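Local coordinates for protein EmrA (Aquifex aeolicus, PDB 4TKO) that serves as the periplasmic adaptor of a major facilitator superfamily multidrug efflux pump and probably helps export drugs from the cell, at residues T10-L23 with F248-L262. Numbering follows the deposited sequence.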
loop_
_atom_site.group_PDB
_atom_site.type_symbol
_atom_site.label_atom_id
_atom_site.label_comp_id
_atom_site.label_asym_id
_atom_site.label_seq_id
_atom_site.Cartn_x
_atom_site.Cartn_y
_atom_site.Cartn_z
ATOM N N THR A 10 -20.021 57.859 -17.933
ATOM C CA THR A 10 -20.144 57.064 -19.149
ATOM C C THR A 10 -21.030 55.843 -18.934
ATOM O O THR A 10 -21.181 55.365 -17.812
ATOM C CB THR A 10 -18.778 56.592 -19.669
ATOM O OG1 THR A 10 -18.985 55.554 -20.634
ATOM C CG2 THR A 10 -17.938 56.037 -18.545
ATOM N N ASN A 11 -21.621 55.346 -20.014
ATOM C CA ASN A 11 -22.465 54.156 -19.941
ATOM C C ASN A 11 -21.826 52.968 -20.683
ATOM O O ASN A 11 -22.420 51.891 -20.826
ATOM C CB ASN A 11 -23.862 54.466 -20.482
ATOM C CG ASN A 11 -23.839 54.963 -21.920
ATOM O OD1 ASN A 11 -22.798 55.410 -22.425
ATOM N ND2 ASN A 11 -24.994 54.900 -22.588
ATOM N N ALA A 12 -20.585 53.169 -21.109
ATOM C CA ALA A 12 -19.813 52.120 -21.754
ATOM C C ALA A 12 -19.013 51.361 -20.700
ATOM O O ALA A 12 -17.787 51.558 -20.559
ATOM C CB ALA A 12 -18.885 52.719 -22.829
ATOM N N VAL A 13 -19.704 50.512 -19.941
ATOM C CA VAL A 13 -19.051 49.811 -18.839
ATOM C C VAL A 13 -19.203 48.290 -18.959
ATOM O O VAL A 13 -20.302 47.759 -19.167
ATOM C CB VAL A 13 -19.586 50.300 -17.441
ATOM C CG1 VAL A 13 -20.565 51.467 -17.582
ATOM C CG2 VAL A 13 -20.227 49.167 -16.669
ATOM N N PHE A 14 -18.084 47.587 -18.835
ATOM C CA PHE A 14 -18.113 46.123 -18.904
ATOM C C PHE A 14 -17.459 45.544 -17.686
ATOM O O PHE A 14 -16.300 45.868 -17.397
ATOM C CB PHE A 14 -17.405 45.612 -20.159
ATOM C CG PHE A 14 -17.855 46.300 -21.403
ATOM C CD1 PHE A 14 -17.315 47.535 -21.765
ATOM C CD2 PHE A 14 -18.855 45.746 -22.186
ATOM C CE1 PHE A 14 -17.752 48.184 -22.888
ATOM C CE2 PHE A 14 -19.287 46.384 -23.308
ATOM C CZ PHE A 14 -18.738 47.604 -23.666
ATOM N N VAL A 15 -18.201 44.706 -16.968
ATOM C CA VAL A 15 -17.596 43.930 -15.896
ATOM C C VAL A 15 -16.738 42.815 -16.519
ATOM O O VAL A 15 -17.210 41.972 -17.306
ATOM C CB VAL A 15 -18.678 43.356 -14.940
ATOM C CG1 VAL A 15 -18.065 42.487 -13.890
ATOM C CG2 VAL A 15 -19.439 44.483 -14.274
ATOM N N LYS A 16 -15.456 42.811 -16.170
ATOM C CA LYS A 16 -14.530 41.828 -16.724
ATOM C C LYS A 16 -13.794 41.057 -15.634
ATOM O O LYS A 16 -13.806 41.442 -14.466
ATOM C CB LYS A 16 -13.525 42.510 -17.656
ATOM C CG LYS A 16 -14.174 43.290 -18.788
ATOM C CD LYS A 16 -13.253 43.409 -19.993
ATOM C CE LYS A 16 -13.036 42.059 -20.660
ATOM N NZ LYS A 16 -12.174 42.172 -21.868
ATOM N N ALA A 17 -13.154 39.961 -16.030
ATOM C CA ALA A 17 -12.428 39.110 -15.095
ATOM C C ALA A 17 -11.007 38.846 -15.581
ATOM O O ALA A 17 -10.804 38.278 -16.655
ATOM C CB ALA A 17 -13.171 37.797 -14.887
ATOM N N ASP A 18 -10.028 39.262 -14.784
ATOM C CA ASP A 18 -8.626 39.043 -15.117
ATOM C C ASP A 18 -8.266 37.561 -15.080
ATOM O O ASP A 18 -7.890 36.980 -16.098
ATOM C CB ASP A 18 -7.716 39.826 -14.166
ATOM C CG ASP A 18 -7.275 41.156 -14.744
ATOM O OD1 ASP A 18 -7.180 41.261 -15.987
ATOM O OD2 ASP A 18 -7.018 42.093 -13.958
ATOM N N GLU A 19 -8.385 36.952 -13.905
ATOM C CA GLU A 19 -7.980 35.561 -13.727
ATOM C C GLU A 19 -9.144 34.609 -13.479
ATOM O O GLU A 19 -9.698 34.568 -12.382
ATOM C CB GLU A 19 -6.987 35.446 -12.571
ATOM C CG GLU A 19 -5.670 36.155 -12.815
ATOM C CD GLU A 19 -4.958 35.642 -14.052
ATOM O OE1 GLU A 19 -5.140 34.455 -14.397
ATOM O OE2 GLU A 19 -4.223 36.430 -14.685
ATOM N N LEU A 20 -9.500 33.836 -14.500
ATOM C CA LEU A 20 -10.449 32.743 -14.330
ATOM C C LEU A 20 -9.732 31.406 -14.512
ATOM O O LEU A 20 -8.610 31.359 -15.018
ATOM C CB LEU A 20 -11.621 32.875 -15.306
ATOM C CG LEU A 20 -11.340 32.889 -16.809
ATOM C CD1 LEU A 20 -10.935 31.513 -17.318
ATOM C CD2 LEU A 20 -12.565 33.392 -17.550
ATOM N N SER A 21 -10.381 30.326 -14.094
ATOM C CA SER A 21 -9.782 28.998 -14.146
ATOM C C SER A 21 -10.706 28.014 -14.799
ATOM O O SER A 21 -11.909 28.040 -14.573
ATOM C CB SER A 21 -9.424 28.508 -12.754
ATOM O OG SER A 21 -8.626 29.496 -12.152
ATOM N N TYR A 22 -10.129 27.138 -15.615
ATOM C CA TYR A 22 -10.909 26.136 -16.307
ATOM C C TYR A 22 -10.934 24.878 -15.448
ATOM O O TYR A 22 -9.913 24.506 -14.902
ATOM C CB TYR A 22 -10.326 25.885 -17.710
ATOM C CG TYR A 22 -10.388 27.112 -18.617
ATOM C CD1 TYR A 22 -11.592 27.532 -19.174
ATOM C CD2 TYR A 22 -9.247 27.849 -18.912
ATOM C CE1 TYR A 22 -11.659 28.652 -19.975
ATOM C CE2 TYR A 22 -9.296 28.953 -19.735
ATOM C CZ TYR A 22 -10.508 29.366 -20.253
ATOM O OH TYR A 22 -10.577 30.490 -21.062
ATOM N N LEU A 23 -12.111 24.263 -15.293
ATOM C CA LEU A 23 -12.233 23.021 -14.531
ATOM C C LEU A 23 -12.480 21.837 -15.436
ATOM O O LEU A 23 -13.179 21.936 -16.434
ATOM C CB LEU A 23 -13.363 23.092 -13.507
ATOM C CG LEU A 23 -13.324 24.347 -12.655
ATOM C CD1 LEU A 23 -14.466 24.320 -11.665
ATOM C CD2 LEU A 23 -11.978 24.443 -11.979
ATOM N N PHE A 248 -16.203 23.797 -16.936
ATOM C CA PHE A 248 -16.619 25.143 -16.545
ATOM C C PHE A 248 -15.439 26.083 -16.501
ATOM O O PHE A 248 -14.276 25.656 -16.474
ATOM C CB PHE A 248 -17.294 25.173 -15.164
ATOM C CG PHE A 248 -18.439 24.218 -15.017
ATOM C CD1 PHE A 248 -18.208 22.868 -14.795
ATOM C CD2 PHE A 248 -19.742 24.671 -15.080
ATOM C CE1 PHE A 248 -19.262 21.993 -14.659
ATOM C CE2 PHE A 248 -20.802 23.798 -14.946
ATOM C CZ PHE A 248 -20.565 22.461 -14.728
ATOM N N ALA A 249 -15.750 27.372 -16.472
ATOM C CA ALA A 249 -14.782 28.374 -16.062
ATOM C C ALA A 249 -15.215 28.991 -14.720
ATOM O O ALA A 249 -16.367 29.370 -14.550
ATOM C CB ALA A 249 -14.645 29.423 -17.117
ATOM N N LEU A 250 -14.292 29.063 -13.769
ATOM C CA LEU A 250 -14.595 29.618 -12.462
ATOM C C LEU A 250 -13.811 30.890 -12.238
ATOM O O LEU A 250 -12.607 30.930 -12.468
ATOM C CB LEU A 250 -14.272 28.628 -11.358
ATOM C CG LEU A 250 -15.170 28.750 -10.133
ATOM C CD1 LEU A 250 -16.610 28.555 -10.536
ATOM C CD2 LEU A 250 -14.767 27.723 -9.103
ATOM N N VAL A 251 -14.507 31.928 -11.789
ATOM C CA VAL A 251 -13.887 33.217 -11.554
ATOM C C VAL A 251 -13.723 33.457 -10.061
ATOM O O VAL A 251 -14.657 33.290 -9.275
ATOM C CB VAL A 251 -14.720 34.357 -12.176
ATOM C CG1 VAL A 251 -14.197 35.742 -11.733
ATOM C CG2 VAL A 251 -14.718 34.227 -13.684
ATOM N N ASN A 252 -12.515 33.825 -9.678
ATOM C CA ASN A 252 -12.254 34.232 -8.322
ATOM C C ASN A 252 -12.780 35.647 -8.179
ATOM O O ASN A 252 -12.343 36.557 -8.871
ATOM C CB ASN A 252 -10.760 34.138 -8.023
ATOM C CG ASN A 252 -10.350 34.940 -6.809
ATOM O OD1 ASN A 252 -11.180 35.347 -5.993
ATOM N ND2 ASN A 252 -9.052 35.168 -6.679
ATOM N N PRO A 253 -13.738 35.835 -7.284
ATOM C CA PRO A 253 -14.441 37.119 -7.218
ATOM C C PRO A 253 -13.505 38.317 -7.017
ATOM O O PRO A 253 -13.825 39.419 -7.456
ATOM C CB PRO A 253 -15.375 36.937 -6.025
ATOM C CG PRO A 253 -15.601 35.465 -5.955
ATOM C CD PRO A 253 -14.301 34.834 -6.367
ATOM N N GLU A 254 -12.359 38.103 -6.387
ATOM C CA GLU A 254 -11.364 39.166 -6.252
ATOM C C GLU A 254 -10.779 39.553 -7.610
ATOM O O GLU A 254 -10.143 40.594 -7.730
ATOM C CB GLU A 254 -10.238 38.743 -5.293
ATOM C CG GLU A 254 -10.741 38.445 -3.874
ATOM C CD GLU A 254 -9.720 37.747 -2.978
ATOM O OE1 GLU A 254 -9.702 36.492 -2.947
ATOM O OE2 GLU A 254 -8.956 38.453 -2.284
ATOM N N SER A 255 -11.011 38.725 -8.632
ATOM C CA SER A 255 -10.469 38.965 -9.972
ATOM C C SER A 255 -11.224 40.063 -10.707
ATOM O O SER A 255 -10.666 40.732 -11.575
ATOM C CB SER A 255 -10.504 37.688 -10.819
ATOM O OG SER A 255 -9.627 36.718 -10.295
ATOM N N PHE A 256 -12.496 40.237 -10.362
ATOM C CA PHE A 256 -13.352 41.194 -11.049
ATOM C C PHE A 256 -12.875 42.660 -11.023
ATOM O O PHE A 256 -12.394 43.189 -9.998
ATOM C CB PHE A 256 -14.757 41.148 -10.458
ATOM C CG PHE A 256 -15.544 39.935 -10.827
ATOM C CD1 PHE A 256 -15.804 39.634 -12.158
ATOM C CD2 PHE A 256 -16.069 39.110 -9.838
ATOM C CE1 PHE A 256 -16.568 38.513 -12.508
ATOM C CE2 PHE A 256 -16.839 38.002 -10.177
ATOM C CZ PHE A 256 -17.085 37.700 -11.519
ATOM N N TYR A 257 -13.033 43.308 -12.173
ATOM C CA TYR A 257 -12.858 44.743 -12.294
ATOM C C TYR A 257 -13.852 45.275 -13.300
ATOM O O TYR A 257 -14.517 44.511 -14.012
ATOM C CB TYR A 257 -11.441 45.115 -12.716
ATOM C CG TYR A 257 -11.056 44.621 -14.088
ATOM C CD1 TYR A 257 -10.748 43.287 -14.293
ATOM C CD2 TYR A 257 -10.973 45.489 -15.174
ATOM C CE1 TYR A 257 -10.381 42.824 -15.523
ATOM C CE2 TYR A 257 -10.602 45.022 -16.427
ATOM C CZ TYR A 257 -10.308 43.683 -16.589
ATOM O OH TYR A 257 -9.935 43.174 -17.811
ATOM N N VAL A 258 -13.969 46.595 -13.350
ATOM C CA VAL A 258 -14.850 47.205 -14.325
ATOM C C VAL A 258 -13.995 47.853 -15.378
ATOM O O VAL A 258 -12.964 48.475 -15.061
ATOM C CB VAL A 258 -15.787 48.226 -13.687
ATOM C CG1 VAL A 258 -16.564 48.969 -14.757
ATOM C CG2 VAL A 258 -16.725 47.523 -12.725
ATOM N N GLU A 259 -14.387 47.648 -16.630
ATOM C CA GLU A 259 -13.689 48.259 -17.741
ATOM C C GLU A 259 -14.598 49.288 -18.366
ATOM O O GLU A 259 -15.749 49.010 -18.736
ATOM C CB GLU A 259 -13.257 47.220 -18.770
ATOM C CG GLU A 259 -12.410 47.796 -19.914
ATOM C CD GLU A 259 -12.505 46.981 -21.213
ATOM O OE1 GLU A 259 -11.477 46.859 -21.918
ATOM O OE2 GLU A 259 -13.605 46.469 -21.539
ATOM N N VAL A 260 -14.070 50.490 -18.476
ATOM C CA VAL A 260 -14.843 51.603 -18.990
ATOM C C VAL A 260 -14.190 52.116 -20.258
ATOM O O VAL A 260 -12.971 52.304 -20.298
ATOM C CB VAL A 260 -14.951 52.710 -17.928
ATOM C CG1 VAL A 260 -15.631 53.919 -18.481
ATOM C CG2 VAL A 260 -15.730 52.180 -16.734
ATOM N N LEU A 261 -14.993 52.281 -21.306
ATOM C CA LEU A 261 -14.506 52.880 -22.558
ATOM C C LEU A 261 -14.859 54.354 -22.582
ATOM O O LEU A 261 -16.010 54.721 -22.839
ATOM C CB LEU A 261 -15.096 52.181 -23.784
ATOM C CG LEU A 261 -14.573 50.761 -23.875
ATOM C CD1 LEU A 261 -14.931 50.152 -25.196
ATOM C CD2 LEU A 261 -13.060 50.761 -23.645
ATOM N N LEU A 262 -13.873 55.197 -22.306
ATOM C CA LEU A 262 -14.131 56.621 -22.111
ATOM C C LEU A 262 -13.780 57.459 -23.338
ATOM O O LEU A 262 -12.670 57.341 -23.875
ATOM C CB LEU A 262 -13.346 57.121 -20.895
ATOM C CG LEU A 262 -13.941 58.328 -20.173
ATOM C CD1 LEU A 262 -15.450 58.362 -20.356
ATOM C CD2 LEU A 262 -13.593 58.246 -18.707
#
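Lys-16 lays its CB over one face of the Tyr-257 ring in a CH-pi contact, 4.0 Å from CB to the ring centroid. Tyr-257 takes the rotamer that sets CG between backbone N and carbonyl carbon (chi1 64°), which stands its ring over the neighbouring strand. The lysine chain carries CD past Glu-259 OE2 at 3.4 Å, then bends at chi3; NZ ends 4.5 Å from that oxygen, beyond a salt bridge. Asp-18, poorly ordered, crosses the ring at about a right angle near CE1; its OD2 is salt-bridged to Lys-325, which also makes a cation-pi contact with Tyr-257. Opposite this looser, polar side of 13-17 and 256-262, Val-13, Val-15, Val-258 and Phe-256 are buried, and Val-251 CG1 sits over one Phe-256 face, offset toward its rim. At 20-23 the buried side changes to Leu-23, Phe-248 and Leu-250. Reciprocal backbone bonds join Phe-14 to Glu-259, Lys-16 to Tyr-257 and Ser-21 to Leu-250 in antiparallel pairing. The first strand, broken at Asp-18 and Glu-19, runs through both sheet regions, consistent with a link between beta-barrel and barrel-sandwich hybrid, held by backbone bonds and apolar packing, with Lys-16, Glu-259 and Asp-18 gathered round Tyr-257.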